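Local coordinates for protein gamma-D-glutamyl-L-lysine dipeptidyl-peptidase (Bacillus cereus ATCC 10987, PDB 3H41) that acts as a cysteine peptidase in peptidoglycan degradation, probably releasing L-Ala-gamma-D-Glu from cell wall peptides by cleaving the gamma-D-Glu-L-Lys bond, at residues Gly67-Val72 with Leu83-Pro88; Leu129-Ser134 with Asn164-Trp169; Ile256-Asp261 with Glu301-Ala306. All blocks are in the same frame, centred on the assembly; numbering follows the deposited sequence.

Contact 1 of 3, residues Gly67-Val72 with Leu83-Pro88; sequences GQEVTV and LVHGQP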
loop_
_atom_site.group_PDB
_atom_site.type_symbol
_atom_site.label_atom_id
_atom_site.label_comp_id
_atom_site.label_asym_id
_atom_site.label_seq_id
_atom_site.Cartn_x
_atom_site.Cartn_y
_atom_site.Cartn_z
ATOM N N GLY A 67 10.499 3.340 -4.942
ATOM C CA GLY A 67 11.490 3.604 -3.910
ATOM C C GLY A 67 11.564 2.665 -2.726
ATOM O O GLY A 67 12.523 2.741 -1.944
ATOM N N GLN A 68 10.564 1.791 -2.548
ATOM C CA GLN A 68 10.585 0.836 -1.452
ATOM C C GLN A 68 11.745 -0.142 -1.676
ATOM O O GLN A 68 12.055 -0.501 -2.833
ATOM C CB GLN A 68 9.238 0.101 -1.353
ATOM C CG GLN A 68 8.978 -0.605 -0.035
ATOM C CD GLN A 68 7.474 -0.794 0.290
ATOM O OE1 GLN A 68 6.564 -0.502 -0.535
ATOM N NE2 GLN A 68 7.212 -1.264 1.511
ATOM N N GLU A 69 12.419 -0.501 -0.575
ATOM C CA GLU A 69 13.581 -1.384 -0.646
ATOM C C GLU A 69 13.129 -2.842 -0.572
ATOM O O GLU A 69 12.201 -3.173 0.160
ATOM C CB GLU A 69 14.531 -1.117 0.504
ATOM C CG GLU A 69 15.880 -1.825 0.354
ATOM C CD GLU A 69 16.883 -1.417 1.446
ATOM O OE1 GLU A 69 16.961 -0.212 1.778
ATOM O OE2 GLU A 69 17.596 -2.297 1.965
ATOM N N VAL A 70 13.813 -3.694 -1.320
ATOM C CA VAL A 70 13.559 -5.104 -1.294
ATOM C C VAL A 70 14.901 -5.859 -1.184
ATOM O O VAL A 70 15.949 -5.325 -1.568
ATOM C CB VAL A 70 12.792 -5.608 -2.574
ATOM C CG1 VAL A 70 11.488 -4.771 -2.818
ATOM C CG2 VAL A 70 13.690 -5.639 -3.813
ATOM N N THR A 71 14.827 -7.092 -0.683
ATOM C CA THR A 71 15.936 -8.039 -0.772
ATOM C C THR A 71 15.632 -9.051 -1.882
ATOM O O THR A 71 14.601 -9.720 -1.825
ATOM C CB THR A 71 16.152 -8.787 0.566
ATOM O OG1 THR A 71 16.353 -7.836 1.628
ATOM C CG2 THR A 71 17.367 -9.850 0.452
ATOM N N VAL A 72 16.506 -9.148 -2.881
ATOM C CA VAL A 72 16.334 -10.111 -3.970
ATOM C C VAL A 72 16.874 -11.457 -3.489
ATOM O O VAL A 72 18.056 -11.554 -3.093
ATOM C CB VAL A 72 16.987 -9.656 -5.299
ATOM C CG1 VAL A 72 16.669 -10.630 -6.427
ATOM C CG2 VAL A 72 16.560 -8.237 -5.676
ATOM N N LEU A 83 11.861 -9.923 -1.026
ATOM C CA LEU A 83 11.232 -9.659 0.254
ATOM C C LEU A 83 11.084 -8.138 0.410
ATOM O O LEU A 83 12.082 -7.399 0.415
ATOM C CB LEU A 83 12.065 -10.229 1.423
ATOM C CG LEU A 83 12.474 -11.694 1.254
ATOM C CD1 LEU A 83 13.359 -12.144 2.451
ATOM C CD2 LEU A 83 11.233 -12.585 1.090
ATOM N N VAL A 84 9.840 -7.682 0.552
ATOM C CA VAL A 84 9.545 -6.265 0.644
ATOM C C VAL A 84 9.726 -5.774 2.061
ATOM O O VAL A 84 9.020 -6.179 2.996
ATOM C CB VAL A 84 8.101 -5.930 0.156
ATOM C CG1 VAL A 84 7.840 -4.384 0.260
ATOM C CG2 VAL A 84 7.843 -6.470 -1.306
ATOM N N HIS A 85 10.683 -4.884 2.240
ATOM C CA HIS A 85 10.964 -4.374 3.571
ATOM C C HIS A 85 9.799 -3.451 3.941
ATOM O O HIS A 85 9.262 -2.714 3.089
ATOM C CB HIS A 85 12.252 -3.538 3.576
ATOM C CG HIS A 85 13.500 -4.300 3.216
ATOM N ND1 HIS A 85 14.767 -3.792 3.442
ATOM C CD2 HIS A 85 13.681 -5.522 2.668
ATOM C CE1 HIS A 85 15.669 -4.674 3.045
ATOM N NE2 HIS A 85 15.038 -5.724 2.550
ATOM N N GLY A 86 9.418 -3.501 5.204
ATOM C CA GLY A 86 8.418 -2.583 5.728
ATOM C C GLY A 86 6.999 -3.081 5.622
ATOM O O GLY A 86 6.067 -2.348 5.946
ATOM N N GLN A 87 6.844 -4.341 5.207
ATOM C CA GLN A 87 5.558 -4.991 5.171
ATOM C C GLN A 87 5.624 -6.232 6.037
ATOM O O GLN A 87 5.944 -7.323 5.564
ATOM C CB GLN A 87 5.159 -5.297 3.728
ATOM C CG GLN A 87 4.878 -4.019 2.920
ATOM C CD GLN A 87 4.196 -4.305 1.590
ATOM O OE1 GLN A 87 3.872 -5.458 1.280
ATOM N NE2 GLN A 87 4.008 -3.257 0.777
ATOM N N PRO A 88 5.357 -6.066 7.336
ATOM C CA PRO A 88 5.572 -7.219 8.233
ATOM C C PRO A 88 4.649 -8.413 7.965
ATOM O O PRO A 88 3.480 -8.242 7.599
ATOM C CB PRO A 88 5.302 -6.634 9.616
ATOM C CG PRO A 88 5.546 -5.161 9.461
ATOM C CD PRO A 88 5.009 -4.856 8.092
HETATM O O HOH W 1 4.264 -0.740 2.759
#

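Contact 2 of 3, residues Leu129-Ser134 with Asn164-Trp169; sequences LYINPS and NGQKAW. With PO4 (phosphate ion), chain D.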
loop_
_atom_site.group_PDB
_atom_site.type_symbol
_atom_site.label_atom_id
_atom_site.label_comp_id
_atom_site.label_asym_id
_atom_site.label_seq_id
_atom_site.Cartn_x
_atom_site.Cartn_y
_atom_site.Cartn_z
ATOM N N LEU A 129 4.622 13.431 -10.440
ATOM C CA LEU A 129 6.033 13.842 -10.331
ATOM C C LEU A 129 6.523 14.203 -11.711
ATOM O O LEU A 129 6.248 13.456 -12.669
ATOM C CB LEU A 129 6.895 12.682 -9.825
ATOM C CG LEU A 129 6.925 12.384 -8.353
ATOM C CD1 LEU A 129 7.815 11.201 -8.110
ATOM C CD2 LEU A 129 7.448 13.593 -7.641
ATOM N N TYR A 130 7.262 15.312 -11.817
ATOM C CA TYR A 130 7.840 15.790 -13.089
ATOM C C TYR A 130 9.336 15.599 -13.053
ATOM O O TYR A 130 9.992 16.137 -12.176
ATOM C CB TYR A 130 7.530 17.283 -13.341
ATOM C CG TYR A 130 6.033 17.522 -13.259
ATOM C CD1 TYR A 130 5.204 17.216 -14.341
ATOM C CD2 TYR A 130 5.446 17.978 -12.095
ATOM C CE1 TYR A 130 3.838 17.387 -14.261
ATOM C CE2 TYR A 130 4.050 18.121 -12.000
ATOM C CZ TYR A 130 3.266 17.825 -13.100
ATOM O OH TYR A 130 1.901 17.956 -13.073
ATOM N N ILE A 131 9.865 14.816 -13.981
ATOM C CA ILE A 131 11.298 14.508 -14.001
ATOM C C ILE A 131 11.959 15.723 -14.655
ATOM O O ILE A 131 11.558 16.165 -15.732
ATOM C CB ILE A 131 11.622 13.211 -14.745
ATOM C CG1 ILE A 131 10.775 12.042 -14.180
ATOM C CG2 ILE A 131 13.147 12.848 -14.637
ATOM C CD1 ILE A 131 11.219 10.621 -14.671
ATOM N N ASN A 132 12.937 16.284 -13.935
ATOM C CA ASN A 132 13.631 17.485 -14.340
ATOM C C ASN A 132 15.034 17.514 -13.730
ATOM O O ASN A 132 15.187 17.674 -12.514
ATOM C CB ASN A 132 12.840 18.743 -13.946
ATOM C CG ASN A 132 13.326 19.961 -14.665
ATOM O OD1 ASN A 132 14.534 20.135 -14.851
ATOM N ND2 ASN A 132 12.397 20.801 -15.126
ATOM N N PRO A 133 16.065 17.394 -14.570
ATOM C CA PRO A 133 16.061 17.286 -16.035
ATOM C C PRO A 133 15.646 15.913 -16.559
ATOM O O PRO A 133 15.931 14.901 -15.932
ATOM C CB PRO A 133 17.532 17.556 -16.418
ATOM C CG PRO A 133 18.304 17.144 -15.192
ATOM C CD PRO A 133 17.439 17.528 -14.029
ATOM N N SER A 134 15.046 15.920 -17.752
ATOM C CA SER A 134 14.618 14.724 -18.416
ATOM C C SER A 134 14.686 14.982 -19.913
ATOM O O SER A 134 14.044 15.885 -20.427
ATOM C CB SER A 134 13.190 14.320 -18.020
ATOM O OG SER A 134 12.714 13.306 -18.905
ATOM N N ASN A 164 16.049 5.561 -9.617
ATOM C CA ASN A 164 16.988 5.397 -10.703
ATOM C C ASN A 164 18.078 6.477 -10.733
ATOM O O ASN A 164 18.902 6.484 -11.650
ATOM C CB ASN A 164 16.275 5.308 -12.040
ATOM C CG ASN A 164 15.667 6.623 -12.481
ATOM O OD1 ASN A 164 15.649 7.599 -11.730
ATOM N ND2 ASN A 164 15.180 6.657 -13.711
ATOM N N GLY A 165 18.095 7.358 -9.741
ATOM C CA GLY A 165 19.067 8.481 -9.712
ATOM C C GLY A 165 18.663 9.756 -10.435
ATOM O O GLY A 165 19.390 10.759 -10.356
ATOM N N GLN A 166 17.521 9.764 -11.142
ATOM C CA GLN A 166 17.013 11.012 -11.722
ATOM C C GLN A 166 16.408 11.893 -10.639
ATOM O O GLN A 166 16.104 11.447 -9.523
ATOM C CB GLN A 166 15.974 10.739 -12.823
ATOM C CG GLN A 166 16.542 10.087 -14.066
ATOM C CD GLN A 166 15.496 9.903 -15.145
ATOM O OE1 GLN A 166 14.506 9.156 -14.949
ATOM N NE2 GLN A 166 15.689 10.588 -16.291
ATOM N N LYS A 167 16.273 13.167 -10.972
ATOM C CA LYS A 167 15.671 14.169 -10.108
ATOM C C LYS A 167 14.309 14.570 -10.684
ATOM O O LYS A 167 14.110 14.545 -11.920
ATOM C CB LYS A 167 16.592 15.379 -10.016
ATOM C CG LYS A 167 17.980 15.054 -9.424
ATOM C CD LYS A 167 18.807 16.325 -9.251
ATOM C CE LYS A 167 20.160 16.068 -8.555
ATOM N NZ LYS A 167 20.939 15.014 -9.231
ATOM N N ALA A 168 13.400 14.898 -9.776
ATOM C CA ALA A 168 12.008 15.171 -10.081
ATOM C C ALA A 168 11.457 16.159 -9.099
ATOM O O ALA A 168 12.016 16.395 -8.009
ATOM C CB ALA A 168 11.182 13.871 -9.998
ATOM N N TRP A 169 10.278 16.670 -9.413
ATOM C CA TRP A 169 9.612 17.586 -8.509
ATOM C C TRP A 169 8.104 17.388 -8.479
ATOM O O TRP A 169 7.535 16.842 -9.428
ATOM C CB TRP A 169 9.967 19.003 -8.887
ATOM C CG TRP A 169 9.354 19.545 -10.154
ATOM C CD1 TRP A 169 9.881 19.521 -11.413
ATOM C CD2 TRP A 169 8.136 20.285 -10.233
ATOM N NE1 TRP A 169 9.034 20.170 -12.287
ATOM C CE2 TRP A 169 7.949 20.641 -11.579
ATOM C CE3 TRP A 169 7.146 20.626 -9.287
ATOM C CZ2 TRP A 169 6.819 21.372 -12.027
ATOM C CZ3 TRP A 169 6.008 21.340 -9.727
ATOM C CH2 TRP A 169 5.867 21.717 -11.092
HETATM P P PO4 D . 14.748 10.337 -19.599
HETATM O O1 PO4 D . 16.229 10.593 -19.477
HETATM O O2 PO4 D . 14.277 10.853 -20.972
HETATM O O3 PO4 D . 14.553 8.836 -19.531
HETATM O O4 PO4 D . 13.999 11.025 -18.502
HETATM O O HOH W 2 17.005 13.930 -13.565
#

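Contact 3 of 3, residues Ile256-Asp261 with Glu301-Ala306; sequences IFFAHD and EEYAGA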
loop_
_atom_site.group_PDB
_atom_site.type_symbol
_atom_site.label_atom_id
_atom_site.label_comp_id
_atom_site.label_asym_id
_atom_site.label_seq_id
_atom_site.Cartn_x
_atom_site.Cartn_y
_atom_site.Cartn_z
ATOM N N ILE A 256 -11.186 -3.394 13.111
ATOM C CA ILE A 256 -12.191 -4.424 13.397
ATOM C C ILE A 256 -12.024 -5.552 12.393
ATOM O O ILE A 256 -11.807 -5.313 11.202
ATOM C CB ILE A 256 -13.610 -3.840 13.346
ATOM C CG1 ILE A 256 -13.660 -2.479 14.039
ATOM C CG2 ILE A 256 -14.625 -4.812 13.968
ATOM C CD1 ILE A 256 -13.235 -2.494 15.480
ATOM N N PHE A 257 -12.115 -6.785 12.895
ATOM C CA PHE A 257 -11.828 -7.976 12.131
ATOM C C PHE A 257 -13.047 -8.865 11.978
ATOM O O PHE A 257 -13.896 -8.910 12.858
ATOM C CB PHE A 257 -10.626 -8.703 12.780
ATOM C CG PHE A 257 -9.414 -7.861 12.778
ATOM C CD1 PHE A 257 -8.595 -7.811 11.659
ATOM C CD2 PHE A 257 -9.121 -7.037 13.856
ATOM C CE1 PHE A 257 -7.465 -6.967 11.630
ATOM C CE2 PHE A 257 -8.004 -6.198 13.830
ATOM C CZ PHE A 257 -7.188 -6.162 12.732
ATOM N N PHE A 258 -13.125 -9.530 10.828
ATOM C CA PHE A 258 -14.212 -10.461 10.545
ATOM C C PHE A 258 -13.613 -11.784 10.130
ATOM O O PHE A 258 -12.638 -11.828 9.353
ATOM C CB PHE A 258 -15.163 -9.877 9.486
ATOM C CG PHE A 258 -15.652 -8.501 9.845
ATOM C CD1 PHE A 258 -16.783 -8.343 10.657
ATOM C CD2 PHE A 258 -14.908 -7.369 9.517
ATOM C CE1 PHE A 258 -17.214 -7.069 11.046
ATOM C CE2 PHE A 258 -15.339 -6.086 9.923
ATOM C CZ PHE A 258 -16.497 -5.949 10.682
ATOM N N ALA A 259 -14.196 -12.878 10.640
ATOM C CA ALA A 259 -13.661 -14.197 10.392
ATOM C C ALA A 259 -14.743 -15.151 9.889
ATOM O O ALA A 259 -15.935 -15.006 10.195
ATOM C CB ALA A 259 -12.981 -14.778 11.705
ATOM N N HIS A 260 -14.309 -16.128 9.129
ATOM C CA HIS A 260 -15.191 -17.189 8.628
ATOM C C HIS A 260 -15.881 -17.949 9.756
ATOM O O HIS A 260 -15.429 -17.925 10.937
ATOM C CB HIS A 260 -14.393 -18.186 7.775
ATOM C CG HIS A 260 -13.896 -17.616 6.479
ATOM N ND1 HIS A 260 -14.730 -17.375 5.410
ATOM C CD2 HIS A 260 -12.655 -17.262 6.075
ATOM C CE1 HIS A 260 -14.028 -16.883 4.407
ATOM N NE2 HIS A 260 -12.766 -16.807 4.782
ATOM N N ASP A 261 -16.964 -18.634 9.395
ATOM C CA ASP A 261 -17.745 -19.448 10.345
ATOM C C ASP A 261 -18.160 -18.664 11.589
ATOM O O ASP A 261 -17.798 -19.019 12.709
ATOM C CB ASP A 261 -16.950 -20.701 10.751
ATOM C CG ASP A 261 -17.777 -21.685 11.640
ATOM O OD1 ASP A 261 -19.043 -21.591 11.679
ATOM O OD2 ASP A 261 -17.144 -22.542 12.304
ATOM N N GLU A 301 -22.293 -10.885 12.004
ATOM C CA GLU A 301 -22.223 -12.280 12.419
ATOM C C GLU A 301 -20.805 -12.818 12.445
ATOM O O GLU A 301 -20.520 -13.796 13.159
ATOM C CB GLU A 301 -23.073 -13.191 11.502
ATOM C CG GLU A 301 -24.581 -13.001 11.620
ATOM C CD GLU A 301 -25.140 -11.839 10.759
ATOM O OE1 GLU A 301 -24.340 -11.157 10.065
ATOM O OE2 GLU A 301 -26.385 -11.625 10.762
ATOM N N GLU A 302 -19.920 -12.193 11.663
ATOM C CA GLU A 302 -18.523 -12.620 11.540
ATOM C C GLU A 302 -17.536 -11.779 12.391
ATOM O O GLU A 302 -16.321 -12.024 12.340
ATOM C CB GLU A 302 -18.096 -12.594 10.068
ATOM C CG GLU A 302 -18.657 -13.753 9.219
ATOM C CD GLU A 302 -17.887 -14.024 7.957
ATOM O OE1 GLU A 302 -17.083 -13.164 7.528
ATOM O OE2 GLU A 302 -18.080 -15.131 7.393
ATOM N N TYR A 303 -18.065 -10.841 13.168
ATOM C CA TYR A 303 -17.274 -10.022 14.065
ATOM C C TYR A 303 -16.314 -10.919 14.844
ATOM O O TYR A 303 -16.739 -11.876 15.502
ATOM C CB TYR A 303 -18.171 -9.252 15.018
ATOM C CG TYR A 303 -17.420 -8.291 15.884
ATOM C CD1 TYR A 303 -17.094 -7.022 15.422
ATOM C CD2 TYR A 303 -16.980 -8.664 17.159
ATOM C CE1 TYR A 303 -16.368 -6.138 16.214
ATOM C CE2 TYR A 303 -16.243 -7.771 17.966
ATOM C CZ TYR A 303 -15.953 -6.505 17.475
ATOM O OH TYR A 303 -15.237 -5.592 18.216
ATOM N N ALA A 304 -15.020 -10.619 14.750
ATOM C CA ALA A 304 -13.992 -11.451 15.344
ATOM C C ALA A 304 -13.002 -10.657 16.174
ATOM O O ALA A 304 -11.842 -11.059 16.286
ATOM C CB ALA A 304 -13.238 -12.208 14.255
ATOM N N GLY A 305 -13.428 -9.517 16.680
ATOM C CA GLY A 305 -12.618 -8.747 17.641
ATOM C C GLY A 305 -12.050 -7.460 17.050
ATOM O O GLY A 305 -12.310 -7.128 15.905
ATOM N N ALA A 306 -11.333 -6.708 17.873
ATOM C CA ALA A 306 -10.840 -5.400 17.484
ATOM C C ALA A 306 -9.479 -5.171 18.121
ATOM O O ALA A 306 -9.194 -5.703 19.218
ATOM C CB ALA A 306 -11.847 -4.293 17.863
#

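Contact 1 of 3, residues Gly67-Val72 with Leu83-Pro88
Thr71 and Leu83 pair across an antiparallel beta hairpin, strands 69-76 and 79-84, and the segments stay in contact past the strands through Gln68 and His85. Thr71 and Leu83 form a hydrogen-bonded pair, with Leu83 N to Thr71 O at 2.9 Å and Thr71 N to Leu83 O at 3.0 Å. Val70 and Val84 are the non-hydrogen-bonded pair next to it. Their side chains share a sheet face, and Val70 also packs on Ala9 and Ile11 of strand 8-11. One more backbone bond, His85 N to Glu69 O, carries the pairing beyond strand 79-84.

On the face of Thr71, the ring of His85 lies against the backbone of Glu69 and Val70. Its NE2 donates to Thr71 OG1 at 2.7 Å, with the oxygen 1° from the ring plane. That bond should fix the turn of the ring. OG1 also bonds Glu94. Glu69 OE2 comes 3.2 Å from His85 CE1, its carboxylate turned 46° from the ring, and forms a salt bridge with Lys8.

Gln68 works at the open end. Its CG is anti to the backbone N (chi1 -163°), and the extended chain crosses Val84 at about a right angle. NE2 sits 3.4 Å from Val84 CG1 and donates to His85 O at 3.0 Å, while OE1 accepts from Leu65 N. A water takes a bond from Gln68 NE2 and another from Gln87 NE2. Gln87 is gripped further by Thr62 and Gln63 O. Gly86 takes a positive phi in the turn after the strand. The arrangement is a hairpin of the SH3-type domain whose second strand leaves through a type II turn, Val84 to Gln87, which brings Gln87 near the substrate-binding Tyr96.

Contact 2 of 3, residues Leu129-Ser134 with Asn164-Trp169
Trp169 lays one face of its indole against the side chain of Tyr130, whose CB sits 3.8 Å from the centroid of the five-membered ring in a CH-pi contact. The two belong to an antiparallel pair of strands, 126-131 and 167-171, in the second SH3-type domain. The Tyr130 ring is tilted 37° from the indole, an oblique pairing, and its CD2 comes 3.7 Å from Trp169 CZ2. Asn132 CB meets the indole at its edge, in plane.

Tyr130 and Trp169 also exchange two backbone bonds. The next pair, Ile131 and Ala168, has no such bonds, and its CA atoms are 4.0 Å apart. Asn132 N then bonds Lys167 O, just before the cis peptide that leads into Pro133. A water bridges Pro133 O and Lys167 N.

Ile131 branches lie against the Gln166 amide, with CD1 3.6 Å from OE1. An Asx turn at Asn164 holds Gln166 N, and Asn164 ND2 donates to Gln166 OE1. A phosphate, probably from the crystallisation liquor, is bonded by Lys138 NZ and Lys136 N. It also joins the two segments: its O4 accepts from Ser134 OG at 2.6 Å and from Gln166 NE2 at 2.8 Å.

Contact 3 of 3, residues Ile256-Asp261 with Glu301-Ala306
Glu302 packs its CB, CG and CD against the carbonyl oxygen of Ala259. CB and CG each come 3.2 Å from Ala259 O. The chain is extended beyond CG. OE1 is 3.4 Å from Ala259 O, two acceptors with no bond between them; its partner is His268 NE2. The His268 ring stacks on that of His260, and His268 lines the pocket of the bound D-glutamate.

Phe258 points to the same sheet face as Tyr303. Its CB packs 4.0 Å from Glu302 CB, and its CD1 lies 3.8 Å from Tyr303 CA. Its ring meets Glu302 C at the edge and also forms an edge-to-face pair with Tyr299. The Phe258 side chain lies next to His269, the likely proton acceptor.

The strands are 255-259 and 303-308, antiparallel neighbours in the sheet of the NlpC/P60 catalytic domain. A beta bulge interrupts them: Ile256 pairs with Ala306, but Phe258 with Tyr303. Phe257 therefore faces two residues, with its N bonded to Gly305 O at 3.0 Å and its O taking Ala304 N at 2.8 Å. Gly305 sits in the bulge at phi 109°, where a CB would jam against the carbonyl O of Ala304, which calls for glycine.

Gly305 N lies over one face of the Tyr303 ring, toward the rim. Phe257 turns its edge to Gly305 O. Ala259 CB meets Ala304 CB at 3.6 Å, and Ala259 N bonds Glu302 O.

All three contacts are antiparallel strand pairs, each in a different sheet and domain. Contact 1 lies nearest the centre of the chain, and contacts 2 and 3 sit on opposite sides of that centre, their own centres 45 Å apart. Only contact 1 joins the two strands of one hairpin; the others join strands far apart in sequence. Contact 2 is the one away from the annotated sites, with its indole, glutamine and phosphate at a partly exposed margin. Contact 1 adds polar side-chain bonds, from a histidine and a glutamine, to its backbone pairing. Contact 3 combines aromatic and alanine packing round a bulge, five of its residues buried, with a glutamate bonded to His268 of the D-glutamate pocket.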